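Local coordinates for protein quinoline 2-oxidoreductase medium subunit (Pseudomonas putida, PDB 1T3Q) that binds FAD as the medium, flavoprotein subunit of the molybdenum hydroxylase quinoline 2-oxidoreductase, and probably takes part in its electron transfer, at residues 180-185 and 189-194; 98-103 and 121-126. All blocks are in the same frame, centred on the assembly; numbering follows the deposited sequence.

Contact 1: 180-185 and 189-194; sequences FDEYAR and DYALVM. With FAD (flavin-adenine dinucleotide), chain R.
Met194 crosses the Phe180 ring at a slant, CB 3.7 Å from Phe180 CZ. Its sulfur lies in the ring plane, SD 5.1 Å from the ring centroid, a Met-aromatic contact made at the edge. Met194 and Glu182 both place CG between the backbone N and the carbonyl carbon (chi1 58° and 73°), and their chains travel side by side in the same direction. Glu182 stays extended beyond CG, which brings its CD within 3.5 Å of Ala191 CB. Glu182 and Met194 form a non-hydrogen-bonded antiparallel pair in the hairpin of strands 177-183 and 193-202, part of the CO dehydrogenase flavoprotein C-terminal domain. Tyr183 points to the other face of this sheet, where Leu192 CD1 meets the edge of its ring, 3.8 Å from Tyr183 CD2; Leu267 of helix 261-284 packs on both. Leu192 N also bonds to Tyr183 O at 2.7 Å. Tyr190 turns away from 180-185 and lays one ring face against FAD, whose C4X sits off-centre toward the rim, while Tyr190 OH approaches FAD C10 at 3.4 Å. With a serine in its place, the flavin would probably lose this aromatic cover, and Met709 of the large subunit the ring it packs on.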
ATOM      1  N   PHE C 180      -9.308  57.072   6.866  1.00 25.36           N
ATOM      2  CA  PHE C 180      -8.137  56.303   7.265  1.00 26.27           C
ATOM      3  C   PHE C 180      -7.435  55.697   6.060  1.00 27.19           C
ATOM      4  O   PHE C 180      -8.054  55.443   5.027  1.00 26.87           O
ATOM      5  CB  PHE C 180      -8.577  55.182   8.215  1.00 25.28           C
ATOM      6  CG  PHE C 180      -7.505  54.169   8.517  1.00 23.45           C
ATOM      7  CD1 PHE C 180      -6.655  54.334   9.608  1.00 24.16           C
ATOM      8  CD2 PHE C 180      -7.351  53.041   7.714  1.00 24.85           C
ATOM      9  CE1 PHE C 180      -5.668  53.388   9.899  1.00 23.25           C
ATOM     10  CE2 PHE C 180      -6.367  52.087   7.994  1.00 23.69           C
ATOM     11  CZ  PHE C 180      -5.524  52.260   9.089  1.00 22.83           C
ATOM     12  N   ASP C 181      -6.137  55.463   6.204  1.00 27.38           N
ATOM     13  CA  ASP C 181      -5.354  54.855   5.144  1.00 28.88           C
ATOM     14  C   ASP C 181      -4.054  54.345   5.745  1.00 27.41           C
ATOM     15  O   ASP C 181      -3.694  54.711   6.859  1.00 26.90           O
ATOM     16  CB  ASP C 181      -5.063  55.867   4.038  1.00 32.16           C
ATOM     17  CG  ASP C 181      -4.704  55.203   2.724  1.00 34.97           C
ATOM     18  OD1 ASP C 181      -4.395  55.937   1.765  1.00 38.70           O
ATOM     19  OD2 ASP C 181      -4.737  53.953   2.644  1.00 34.36           O
ATOM     20  N   GLU C 182      -3.355  53.490   5.011  1.00 26.84           N
ATOM     21  CA  GLU C 182      -2.103  52.939   5.498  1.00 25.51           C
ATOM     22  C   GLU C 182      -1.266  52.448   4.326  1.00 26.81           C
ATOM     23  O   GLU C 182      -1.748  52.370   3.200  1.00 25.86           O
ATOM     24  CB  GLU C 182      -2.380  51.773   6.452  1.00 24.12           C
ATOM     25  CG  GLU C 182      -2.879  50.499   5.765  1.00 23.51           C
ATOM     26  CD  GLU C 182      -3.254  49.409   6.752  1.00 23.98           C
ATOM     27  OE1 GLU C 182      -3.226  48.216   6.376  1.00 23.52           O
ATOM     28  OE2 GLU C 182      -3.588  49.747   7.906  1.00 25.06           O
ATOM     29  N   TYR C 183      -0.007  52.131   4.602  1.00 26.93           N
ATOM     30  CA  TYR C 183       0.896  51.625   3.581  1.00 29.27           C
ATOM     31  C   TYR C 183       1.309  50.213   3.977  1.00 30.44           C
ATOM     32  O   TYR C 183       1.920  50.011   5.025  1.00 31.06           O
ATOM     33  CB  TYR C 183       2.147  52.497   3.487  1.00 28.90           C
ATOM     34  CG  TYR C 183       3.082  52.114   2.359  1.00 30.10           C
ATOM     35  CD1 TYR C 183       2.912  52.639   1.079  1.00 32.11           C
ATOM     36  CD2 TYR C 183       4.150  51.239   2.574  1.00 32.74           C
ATOM     37  CE1 TYR C 183       3.784  52.313   0.038  1.00 33.39           C
ATOM     38  CE2 TYR C 183       5.029  50.903   1.539  1.00 33.40           C
ATOM     39  CZ  TYR C 183       4.841  51.447   0.277  1.00 34.24           C
ATOM     40  OH  TYR C 183       5.718  51.148  -0.746  1.00 36.00           O
ATOM     41  N   ALA C 184       0.959  49.244   3.140  1.00 32.70           N
ATOM     42  CA  ALA C 184       1.302  47.843   3.370  1.00 33.88           C
ATOM     43  C   ALA C 184       1.754  47.268   2.030  1.00 34.39           C
ATOM     44  O   ALA C 184       1.233  47.659   0.986  1.00 34.28           O
ATOM     45  CB  ALA C 184       0.087  47.082   3.893  1.00 32.87           C
ATOM     46  N   ARG C 185       2.725  46.358   2.053  1.00 37.28           N
ATOM     47  CA  ARG C 185       3.231  45.743   0.820  1.00 38.38           C
ATOM     48  C   ARG C 185       2.076  45.373  -0.113  1.00 40.35           C
ATOM     49  O   ARG C 185       2.099  45.697  -1.305  1.00 41.36           O
ATOM     50  CB  ARG C 185       4.072  44.508   1.159  1.00 38.07           C
ATOM     51  CG  ARG C 185       5.319  44.836   1.984  1.00 36.91           C
ATOM     52  CD  ARG C 185       6.332  45.642   1.180  1.00 35.33           C
ATOM     53  NE  ARG C 185       7.324  44.789   0.526  1.00 32.71           N
ATOM     54  CZ  ARG C 185       7.656  44.875  -0.757  1.00 30.98           C
ATOM     55  NH1 ARG C 185       8.574  44.062  -1.265  1.00 27.83           N
ATOM     56  NH2 ARG C 185       7.057  45.764  -1.533  1.00 31.30           N
ATOM     57  N   ASP C 189      -1.728  43.305   4.346  1.00 39.29           N
ATOM     58  CA  ASP C 189      -0.419  43.144   4.973  1.00 39.83           C
ATOM     59  C   ASP C 189      -0.268  44.088   6.167  1.00 39.59           C
ATOM     60  O   ASP C 189      -0.880  45.155   6.200  1.00 38.13           O
ATOM     61  CB  ASP C 189       0.684  43.469   3.960  1.00 41.98           C
ATOM     62  CG  ASP C 189       0.992  42.315   3.028  1.00 43.65           C
ATOM     63  OD1 ASP C 189       0.063  41.568   2.666  1.00 45.06           O
ATOM     64  OD2 ASP C 189       2.172  42.165   2.647  1.00 44.59           O
ATOM     65  N   TYR C 190       0.547  43.696   7.144  1.00 39.34           N
ATOM     66  CA  TYR C 190       0.789  44.557   8.297  1.00 38.94           C
ATOM     67  C   TYR C 190       1.358  45.855   7.748  1.00 37.65           C
ATOM     68  O   TYR C 190       2.334  45.848   6.993  1.00 38.42           O
ATOM     69  CB  TYR C 190       1.785  43.913   9.255  1.00 40.54           C
ATOM     70  CG  TYR C 190       1.124  43.161  10.385  1.00 41.60           C
ATOM     71  CD1 TYR C 190       0.487  43.844  11.420  1.00 40.52           C
ATOM     72  CD2 TYR C 190       1.115  41.766  10.410  1.00 42.10           C
ATOM     73  CE1 TYR C 190      -0.144  43.157  12.452  1.00 41.76           C
ATOM     74  CE2 TYR C 190       0.484  41.070  11.440  1.00 42.24           C
ATOM     75  CZ  TYR C 190      -0.141  41.771  12.453  1.00 42.00           C
ATOM     76  OH  TYR C 190      -0.765  41.085  13.469  1.00 44.09           O
ATOM     77  N   ALA C 191       0.736  46.966   8.121  1.00 35.75           N
ATOM     78  CA  ALA C 191       1.150  48.273   7.635  1.00 34.34           C
ATOM     79  C   ALA C 191       2.485  48.762   8.169  1.00 32.54           C
ATOM     80  O   ALA C 191       2.824  48.535   9.326  1.00 32.69           O
ATOM     81  CB  ALA C 191       0.070  49.300   7.954  1.00 33.75           C
ATOM     82  N   LEU C 192       3.247  49.432   7.314  1.00 32.46           N
ATOM     83  CA  LEU C 192       4.515  49.998   7.737  1.00 32.77           C
ATOM     84  C   LEU C 192       4.139  51.279   8.476  1.00 32.59           C
ATOM     85  O   LEU C 192       4.787  51.665   9.446  1.00 32.12           O
ATOM     86  CB  LEU C 192       5.400  50.330   6.533  1.00 33.67           C
ATOM     87  CG  LEU C 192       5.998  49.147   5.763  1.00 35.26           C
ATOM     88  CD1 LEU C 192       6.895  49.667   4.652  1.00 34.41           C
ATOM     89  CD2 LEU C 192       6.795  48.265   6.714  1.00 35.07           C
ATOM     90  N   VAL C 193       3.069  51.921   8.004  1.00 30.36           N
ATOM     91  CA  VAL C 193       2.564  53.155   8.599  1.00 27.97           C
ATOM     92  C   VAL C 193       1.075  53.326   8.307  1.00 27.76           C
ATOM     93  O   VAL C 193       0.599  52.982   7.223  1.00 26.91           O
ATOM     94  CB  VAL C 193       3.297  54.409   8.045  1.00 29.53           C
ATOM     95  CG1 VAL C 193       4.785  54.335   8.356  1.00 29.62           C
ATOM     96  CG2 VAL C 193       3.077  54.524   6.535  1.00 28.49           C
ATOM     97  N   MET C 194       0.336  53.839   9.284  1.00 25.77           N
ATOM     98  CA  MET C 194      -1.085  54.094   9.098  1.00 24.25           C
ATOM     99  C   MET C 194      -1.379  55.485   9.638  1.00 23.29           C
ATOM    100  O   MET C 194      -0.631  56.005  10.465  1.00 22.31           O
ATOM    101  CB  MET C 194      -1.944  53.042   9.806  1.00 24.56           C
ATOM    102  CG  MET C 194      -1.727  52.903  11.306  1.00 23.86           C
ATOM    103  SD  MET C 194      -2.875  51.683  11.991  1.00 25.91           S
ATOM    104  CE  MET C 194      -2.074  50.165  11.556  1.00 24.47           C
TER
HETATM  105  PA  FAD R4931      -6.572  35.745  20.497  1.00 19.71           P
HETATM  106  O1A FAD R4931      -5.481  35.406  19.544  1.00 10.91           O
HETATM  107  O2A FAD R4931      -7.281  34.755  21.056  1.00 11.56           O
HETATM  108  O5B FAD R4931      -5.702  36.315  21.603  1.00 17.91           O
HETATM  109  C5B FAD R4931      -5.119  37.658  21.627  1.00 17.76           C
HETATM  110  C4B FAD R4931      -4.411  37.891  23.029  1.00 20.35           C
HETATM  111  O4B FAD R4931      -5.374  38.664  23.848  1.00 18.85           O
HETATM  112  C3B FAD R4931      -4.017  36.668  23.927  1.00 21.36           C
HETATM  113  O3B FAD R4931      -2.877  36.930  24.691  1.00 22.75           O
HETATM  114  C2B FAD R4931      -5.312  36.456  24.769  1.00 21.11           C
HETATM  115  O2B FAD R4931      -5.052  35.842  26.006  1.00 19.13           O
HETATM  116  C1B FAD R4931      -5.748  37.869  25.024  1.00 19.77           C
HETATM  117  N9A FAD R4931      -7.195  38.069  25.101  1.00 17.70           N
HETATM  118  C8A FAD R4931      -8.129  37.808  24.119  1.00 19.85           C
HETATM  119  N7A FAD R4931      -9.334  38.300  24.400  1.00 16.63           N
HETATM  120  C5A FAD R4931      -9.189  38.893  25.632  1.00 18.37           C
HETATM  121  C6A FAD R4931     -10.143  39.648  26.507  1.00 18.29           C
HETATM  122  N6A FAD R4931     -11.407  39.844  26.223  1.00 14.40           N
HETATM  123  N1A FAD R4931      -9.599  40.118  27.695  1.00 17.44           N
HETATM  124  C2A FAD R4931      -8.278  39.927  28.037  1.00 20.01           C
HETATM  125  N3A FAD R4931      -7.342  39.250  27.310  1.00 16.92           N
HETATM  126  C4A FAD R4931      -7.856  38.701  26.140  1.00 18.05           C
HETATM  127  N1  FAD R4931      -4.358  42.220  13.025  1.00 21.55           N
HETATM  128  C2  FAD R4931      -4.382  43.494  12.626  1.00 23.82           C
HETATM  129  O2  FAD R4931      -4.515  44.406  13.404  1.00 24.08           O
HETATM  130  N3  FAD R4931      -4.052  43.863  11.278  1.00 20.66           N
HETATM  131  C4  FAD R4931      -3.609  42.926  10.347  1.00 21.85           C
HETATM  132  O4  FAD R4931      -3.307  43.299   9.235  1.00 22.73           O
HETATM  133  C4X FAD R4931      -3.500  41.534  10.793  1.00 21.07           C
HETATM  134  N5  FAD R4931      -3.066  40.557   9.930  1.00 19.84           N
HETATM  135  C5X FAD R4931      -3.081  39.245  10.365  1.00 19.80           C
HETATM  136  C6  FAD R4931      -2.620  38.240   9.453  1.00 19.80           C
HETATM  137  C7  FAD R4931      -2.605  36.890   9.805  1.00 18.76           C
HETATM  138  C7M FAD R4931      -2.077  35.874   8.815  1.00 19.91           C
HETATM  139  C8  FAD R4931      -3.096  36.469  11.139  1.00 18.80           C
HETATM  140  C8M FAD R4931      -3.112  35.026  11.583  1.00 17.89           C
HETATM  141  C9  FAD R4931      -3.578  37.451  12.046  1.00 17.91           C
HETATM  142  C9A FAD R4931      -3.561  38.835  11.680  1.00 19.03           C
HETATM  143  N10 FAD R4931      -4.014  39.915  12.560  1.00 18.70           N
HETATM  144  C10 FAD R4931      -3.957  41.219  12.169  1.00 21.51           C
HETATM  145  C1' FAD R4931      -4.361  39.573  13.966  1.00 18.72           C
HETATM  146  C2' FAD R4931      -5.895  39.526  14.222  1.00 18.90           C
HETATM  147  O2' FAD R4931      -6.416  40.859  14.242  1.00 21.15           O
HETATM  148  C3' FAD R4931      -6.071  38.818  15.569  1.00 19.23           C
HETATM  149  O3' FAD R4931      -7.365  38.200  15.525  1.00 20.96           O
HETATM  150  C4' FAD R4931      -6.004  39.779  16.787  1.00 19.76           C
HETATM  151  O4' FAD R4931      -4.746  40.458  16.843  1.00 19.98           O
HETATM  152  C5' FAD R4931      -6.165  38.930  18.016  1.00 17.81           C
HETATM  153  O5' FAD R4931      -7.675  38.715  18.308  1.00 18.36           O
HETATM  154  P   FAD R4931      -8.160  37.333  18.655  1.00 19.94           P
HETATM  155  O1P FAD R4931      -9.658  37.495  18.936  1.00 19.02           O
HETATM  156  O2P FAD R4931      -7.792  36.367  17.727  1.00 19.37           O
HETATM  157  O3P FAD R4931      -7.519  36.950  19.925  1.00 17.50           O

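Contact 2: 98-103 and 121-126. With FAD (flavin-adenine dinucleotide), chain R.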
ATOM      1  N   ALA C  98     -11.373  46.919   6.858  1.00 25.99           N
ATOM      2  CA  ALA C  98     -11.156  46.379   5.522  1.00 27.19           C
ATOM      3  C   ALA C  98      -9.664  46.114   5.303  1.00 26.91           C
ATOM      4  O   ALA C  98      -9.281  45.283   4.477  1.00 27.86           O
ATOM      5  CB  ALA C  98     -11.670  47.357   4.470  1.00 27.31           C
ATOM      6  N   HIS C  99      -8.831  46.823   6.057  1.00 25.74           N
ATOM      7  CA  HIS C  99      -7.379  46.694   5.965  1.00 25.73           C
ATOM      8  C   HIS C  99      -6.825  45.594   6.867  1.00 25.42           C
ATOM      9  O   HIS C  99      -5.675  45.182   6.716  1.00 26.63           O
ATOM     10  CB  HIS C  99      -6.714  48.025   6.340  1.00 25.54           C
ATOM     11  CG  HIS C  99      -6.977  49.132   5.366  1.00 26.56           C
ATOM     12  ND1 HIS C  99      -6.274  49.267   4.187  1.00 27.20           N
ATOM     13  CD2 HIS C  99      -7.883  50.138   5.382  1.00 26.52           C
ATOM     14  CE1 HIS C  99      -6.735  50.310   3.520  1.00 26.90           C
ATOM     15  NE2 HIS C  99      -7.712  50.855   4.222  1.00 28.04           N
ATOM     16  N   VAL C 100      -7.639  45.117   7.802  1.00 25.65           N
ATOM     17  CA  VAL C 100      -7.188  44.082   8.726  1.00 25.76           C
ATOM     18  C   VAL C 100      -7.203  42.666   8.152  1.00 26.04           C
ATOM     19  O   VAL C 100      -8.265  42.106   7.863  1.00 25.04           O
ATOM     20  CB  VAL C 100      -8.025  44.112  10.028  1.00 25.81           C
ATOM     21  CG1 VAL C 100      -7.632  42.957  10.938  1.00 25.94           C
ATOM     22  CG2 VAL C 100      -7.809  45.441  10.744  1.00 24.74           C
ATOM     23  N   ALA C 101      -6.008  42.099   7.999  1.00 27.16           N
ATOM     24  CA  ALA C 101      -5.825  40.745   7.487  1.00 28.23           C
ATOM     25  C   ALA C 101      -6.707  40.426   6.281  1.00 29.24           C
ATOM     26  O   ALA C 101      -6.875  41.243   5.370  1.00 29.06           O
ATOM     27  CB  ALA C 101      -6.092  39.738   8.604  1.00 27.01           C
ATOM     28  N   HIS C 102      -7.251  39.217   6.279  1.00 27.84           N
ATOM     29  CA  HIS C 102      -8.120  38.784   5.202  1.00 28.04           C
ATOM     30  C   HIS C 102      -9.395  38.202   5.779  1.00 27.06           C
ATOM     31  O   HIS C 102      -9.534  38.061   6.995  1.00 23.90           O
ATOM     32  CB  HIS C 102      -7.415  37.747   4.321  1.00 30.89           C
ATOM     33  CG  HIS C 102      -6.172  38.262   3.667  1.00 31.41           C
ATOM     34  ND1 HIS C 102      -4.981  38.411   4.344  1.00 32.99           N
ATOM     35  CD2 HIS C 102      -5.949  38.714   2.410  1.00 32.66           C
ATOM     36  CE1 HIS C 102      -4.079  38.934   3.533  1.00 33.35           C
ATOM     37  NE2 HIS C 102      -4.640  39.127   2.354  1.00 32.42           N
ATOM     38  N   GLN C 103     -10.318  37.871   4.885  1.00 27.22           N
ATOM     39  CA  GLN C 103     -11.616  37.313   5.237  1.00 27.18           C
ATOM     40  C   GLN C 103     -11.607  36.248   6.334  1.00 24.50           C
ATOM     41  O   GLN C 103     -12.247  36.418   7.368  1.00 22.16           O
ATOM     42  CB  GLN C 103     -12.270  36.752   3.968  1.00 29.97           C
ATOM     43  CG  GLN C 103     -13.388  35.752   4.199  1.00 35.00           C
ATOM     44  CD  GLN C 103     -13.975  35.244   2.893  1.00 36.53           C
ATOM     45  OE1 GLN C 103     -14.813  35.904   2.276  1.00 39.43           O
ATOM     46  NE2 GLN C 103     -13.519  34.078   2.455  1.00 35.02           N
ATOM     47  N   GLY C 121       1.493  47.389  15.528  1.00 23.22           N
ATOM     48  CA  GLY C 121       1.210  47.560  14.116  1.00 23.25           C
ATOM     49  C   GLY C 121      -0.240  47.284  13.778  1.00 23.16           C
ATOM     50  O   GLY C 121      -0.638  47.391  12.622  1.00 25.40           O
ATOM     51  N   ALA C 122      -1.038  46.944  14.787  1.00 22.26           N
ATOM     52  CA  ALA C 122      -2.451  46.629  14.586  1.00 22.02           C
ATOM     53  C   ALA C 122      -3.338  47.862  14.441  1.00 22.39           C
ATOM     54  O   ALA C 122      -3.071  48.907  15.036  1.00 22.10           O
ATOM     55  CB  ALA C 122      -2.954  45.768  15.740  1.00 21.61           C
ATOM     56  N   GLU C 123      -4.404  47.725  13.658  1.00 21.67           N
ATOM     57  CA  GLU C 123      -5.335  48.826  13.428  1.00 21.99           C
ATOM     58  C   GLU C 123      -6.220  49.198  14.618  1.00 21.74           C
ATOM     59  O   GLU C 123      -6.372  50.379  14.928  1.00 22.32           O
ATOM     60  CB  GLU C 123      -6.243  48.527  12.223  1.00 21.47           C
ATOM     61  CG  GLU C 123      -5.591  48.731  10.863  1.00 23.23           C
ATOM     62  CD  GLU C 123      -4.635  47.612  10.492  1.00 26.50           C
ATOM     63  OE1 GLU C 123      -3.906  47.750   9.483  1.00 27.42           O
ATOM     64  OE2 GLU C 123      -4.618  46.588  11.204  1.00 28.61           O
ATOM     65  N   MET C 124      -6.804  48.205  15.283  1.00 22.02           N
ATOM     66  CA  MET C 124      -7.702  48.492  16.403  1.00 22.02           C
ATOM     67  C   MET C 124      -7.100  49.266  17.581  1.00 21.57           C
ATOM     68  O   MET C 124      -7.716  50.211  18.074  1.00 22.54           O
ATOM     69  CB  MET C 124      -8.373  47.205  16.892  1.00 20.04           C
ATOM     70  CG  MET C 124      -9.359  46.609  15.887  1.00 21.82           C
ATOM     71  SD  MET C 124     -10.661  47.755  15.332  1.00 23.35           S
ATOM     72  CE  MET C 124      -9.924  48.446  13.856  1.00 21.26           C
ATOM     73  N   PRO C 125      -5.904  48.879  18.058  1.00 21.10           N
ATOM     74  CA  PRO C 125      -5.351  49.643  19.183  1.00 20.87           C
ATOM     75  C   PRO C 125      -5.161  51.104  18.786  1.00 21.87           C
ATOM     76  O   PRO C 125      -5.421  52.013  19.572  1.00 22.22           O
ATOM     77  CB  PRO C 125      -4.021  48.944  19.460  1.00 20.22           C
ATOM     78  CG  PRO C 125      -4.314  47.516  19.081  1.00 20.53           C
ATOM     79  CD  PRO C 125      -5.095  47.679  17.784  1.00 20.06           C
ATOM     80  N   PHE C 126      -4.702  51.317  17.554  1.00 21.27           N
ATOM     81  CA  PHE C 126      -4.481  52.659  17.038  1.00 20.96           C
ATOM     82  C   PHE C 126      -5.789  53.428  16.896  1.00 21.54           C
ATOM     83  O   PHE C 126      -5.885  54.586  17.305  1.00 22.85           O
ATOM     84  CB  PHE C 126      -3.794  52.602  15.667  1.00 20.72           C
ATOM     85  CG  PHE C 126      -3.917  53.880  14.877  1.00 21.74           C
ATOM     86  CD1 PHE C 126      -3.173  55.007  15.222  1.00 22.34           C
ATOM     87  CD2 PHE C 126      -4.811  53.970  13.814  1.00 22.74           C
ATOM     88  CE1 PHE C 126      -3.320  56.207  14.519  1.00 22.12           C
ATOM     89  CE2 PHE C 126      -4.966  55.164  13.105  1.00 20.08           C
ATOM     90  CZ  PHE C 126      -4.220  56.285  13.459  1.00 22.22           C
TER
HETATM   91  PA  FAD R4931      -6.572  35.745  20.497  1.00 19.71           P
HETATM   92  O1A FAD R4931      -5.481  35.406  19.544  1.00 10.91           O
HETATM   93  O2A FAD R4931      -7.281  34.755  21.056  1.00 11.56           O
HETATM   94  O5B FAD R4931      -5.702  36.315  21.603  1.00 17.91           O
HETATM   95  C5B FAD R4931      -5.119  37.658  21.627  1.00 17.76           C
HETATM   96  C4B FAD R4931      -4.411  37.891  23.029  1.00 20.35           C
HETATM   97  O4B FAD R4931      -5.374  38.664  23.848  1.00 18.85           O
HETATM   98  C3B FAD R4931      -4.017  36.668  23.927  1.00 21.36           C
HETATM   99  O3B FAD R4931      -2.877  36.930  24.691  1.00 22.75           O
HETATM  100  C2B FAD R4931      -5.312  36.456  24.769  1.00 21.11           C
HETATM  101  O2B FAD R4931      -5.052  35.842  26.006  1.00 19.13           O
HETATM  102  C1B FAD R4931      -5.748  37.869  25.024  1.00 19.77           C
HETATM  103  N9A FAD R4931      -7.195  38.069  25.101  1.00 17.70           N
HETATM  104  C8A FAD R4931      -8.129  37.808  24.119  1.00 19.85           C
HETATM  105  N7A FAD R4931      -9.334  38.300  24.400  1.00 16.63           N
HETATM  106  C5A FAD R4931      -9.189  38.893  25.632  1.00 18.37           C
HETATM  107  C6A FAD R4931     -10.143  39.648  26.507  1.00 18.29           C
HETATM  108  N6A FAD R4931     -11.407  39.844  26.223  1.00 14.40           N
HETATM  109  N1A FAD R4931      -9.599  40.118  27.695  1.00 17.44           N
HETATM  110  C2A FAD R4931      -8.278  39.927  28.037  1.00 20.01           C
HETATM  111  N3A FAD R4931      -7.342  39.250  27.310  1.00 16.92           N
HETATM  112  C4A FAD R4931      -7.856  38.701  26.140  1.00 18.05           C
HETATM  113  N1  FAD R4931      -4.358  42.220  13.025  1.00 21.55           N
HETATM  114  C2  FAD R4931      -4.382  43.494  12.626  1.00 23.82           C
HETATM  115  O2  FAD R4931      -4.515  44.406  13.404  1.00 24.08           O
HETATM  116  N3  FAD R4931      -4.052  43.863  11.278  1.00 20.66           N
HETATM  117  C4  FAD R4931      -3.609  42.926  10.347  1.00 21.85           C
HETATM  118  O4  FAD R4931      -3.307  43.299   9.235  1.00 22.73           O
HETATM  119  C4X FAD R4931      -3.500  41.534  10.793  1.00 21.07           C
HETATM  120  N5  FAD R4931      -3.066  40.557   9.930  1.00 19.84           N
HETATM  121  C5X FAD R4931      -3.081  39.245  10.365  1.00 19.80           C
HETATM  122  C6  FAD R4931      -2.620  38.240   9.453  1.00 19.80           C
HETATM  123  C7  FAD R4931      -2.605  36.890   9.805  1.00 18.76           C
HETATM  124  C7M FAD R4931      -2.077  35.874   8.815  1.00 19.91           C
HETATM  125  C8  FAD R4931      -3.096  36.469  11.139  1.00 18.80           C
HETATM  126  C8M FAD R4931      -3.112  35.026  11.583  1.00 17.89           C
HETATM  127  C9  FAD R4931      -3.578  37.451  12.046  1.00 17.91           C
HETATM  128  C9A FAD R4931      -3.561  38.835  11.680  1.00 19.03           C
HETATM  129  N10 FAD R4931      -4.014  39.915  12.560  1.00 18.70           N
HETATM  130  C10 FAD R4931      -3.957  41.219  12.169  1.00 21.51           C
HETATM  131  C1' FAD R4931      -4.361  39.573  13.966  1.00 18.72           C
HETATM  132  C2' FAD R4931      -5.895  39.526  14.222  1.00 18.90           C
HETATM  133  O2' FAD R4931      -6.416  40.859  14.242  1.00 21.15           O
HETATM  134  C3' FAD R4931      -6.071  38.818  15.569  1.00 19.23           C
HETATM  135  O3' FAD R4931      -7.365  38.200  15.525  1.00 20.96           O
HETATM  136  C4' FAD R4931      -6.004  39.779  16.787  1.00 19.76           C
HETATM  137  O4' FAD R4931      -4.746  40.458  16.843  1.00 19.98           O
HETATM  138  C5' FAD R4931      -6.165  38.930  18.016  1.00 17.81           C
HETATM  139  O5' FAD R4931      -7.675  38.715  18.308  1.00 18.36           O
HETATM  140  P   FAD R4931      -8.160  37.333  18.655  1.00 19.94           P
HETATM  141  O1P FAD R4931      -9.658  37.495  18.936  1.00 19.02           O
HETATM  142  O2P FAD R4931      -7.792  36.367  17.727  1.00 19.37           O
HETATM  143  O3P FAD R4931      -7.519  36.950  19.925  1.00 17.50           O
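Glu123 OE2 accepts the hydrogen bond from FAD N3 at 2.8 Å, with an N-H...O angle of 155°, while Val100 CG2 of the facing segment presses on the same oxygen at 3.4 Å. The Glu123 chain is bent at chi2 (76°), which curls the carboxylate back toward the flavin, and its backbone N gives a weak bond to FAD O2 at 3.3 Å. At the far end of the same edge, Ala101 N makes another weak bond, to FAD O4 at 3.2 Å. O2, N3 and O4 are thus read in turn by two segments of the FAD-binding domain, of the molybdopterin dehydrogenase type. Val100 divides its branches: as CG2 touches Glu123, CG1 stands over one face of the pyrimidine ring, 3.7 Å from FAD C2. Ala101 CB covers the same face further along, 3.4 Å from FAD N5. Arg106, bonded to Val100 O, ties the 98-103 loop to its own downstream helix. The other carboxylate oxygen, Glu123 OE1, lies close to Glu182 OE2; two acids so near would probably need a proton between them, and since OE2 takes the N3 hydrogen, a proton on Glu123, if there is one, would more likely sit on OE1.

How the contacts relate
Going from the N terminus, contact 2 comes first: 98-103 follows helix 92-97, and the chain then passes through helices 103-106 and 111-117 before 121-126 closes that 17-residue loop against it. Contact 1 opens only later and closes a far shorter one, the three-residue turn 186-188 of the hairpin. The two are in series, neither nested nor crossed: contact 2 belongs to the FAD-binding domain, contact 1 to the CO dehydrogenase flavoprotein C-terminal domain. They nevertheless touch: Met194 SD packs on Phe126 CD2 at 3.5 Å, and Glu182 OE1 lies 3.5 Å from His99 CB. The hairpin is thereby joined to the loop after helix 92-97 and the start of helix 123-130, and Tyr190 covers the flavin face opposite the one under Val100 and Ala101.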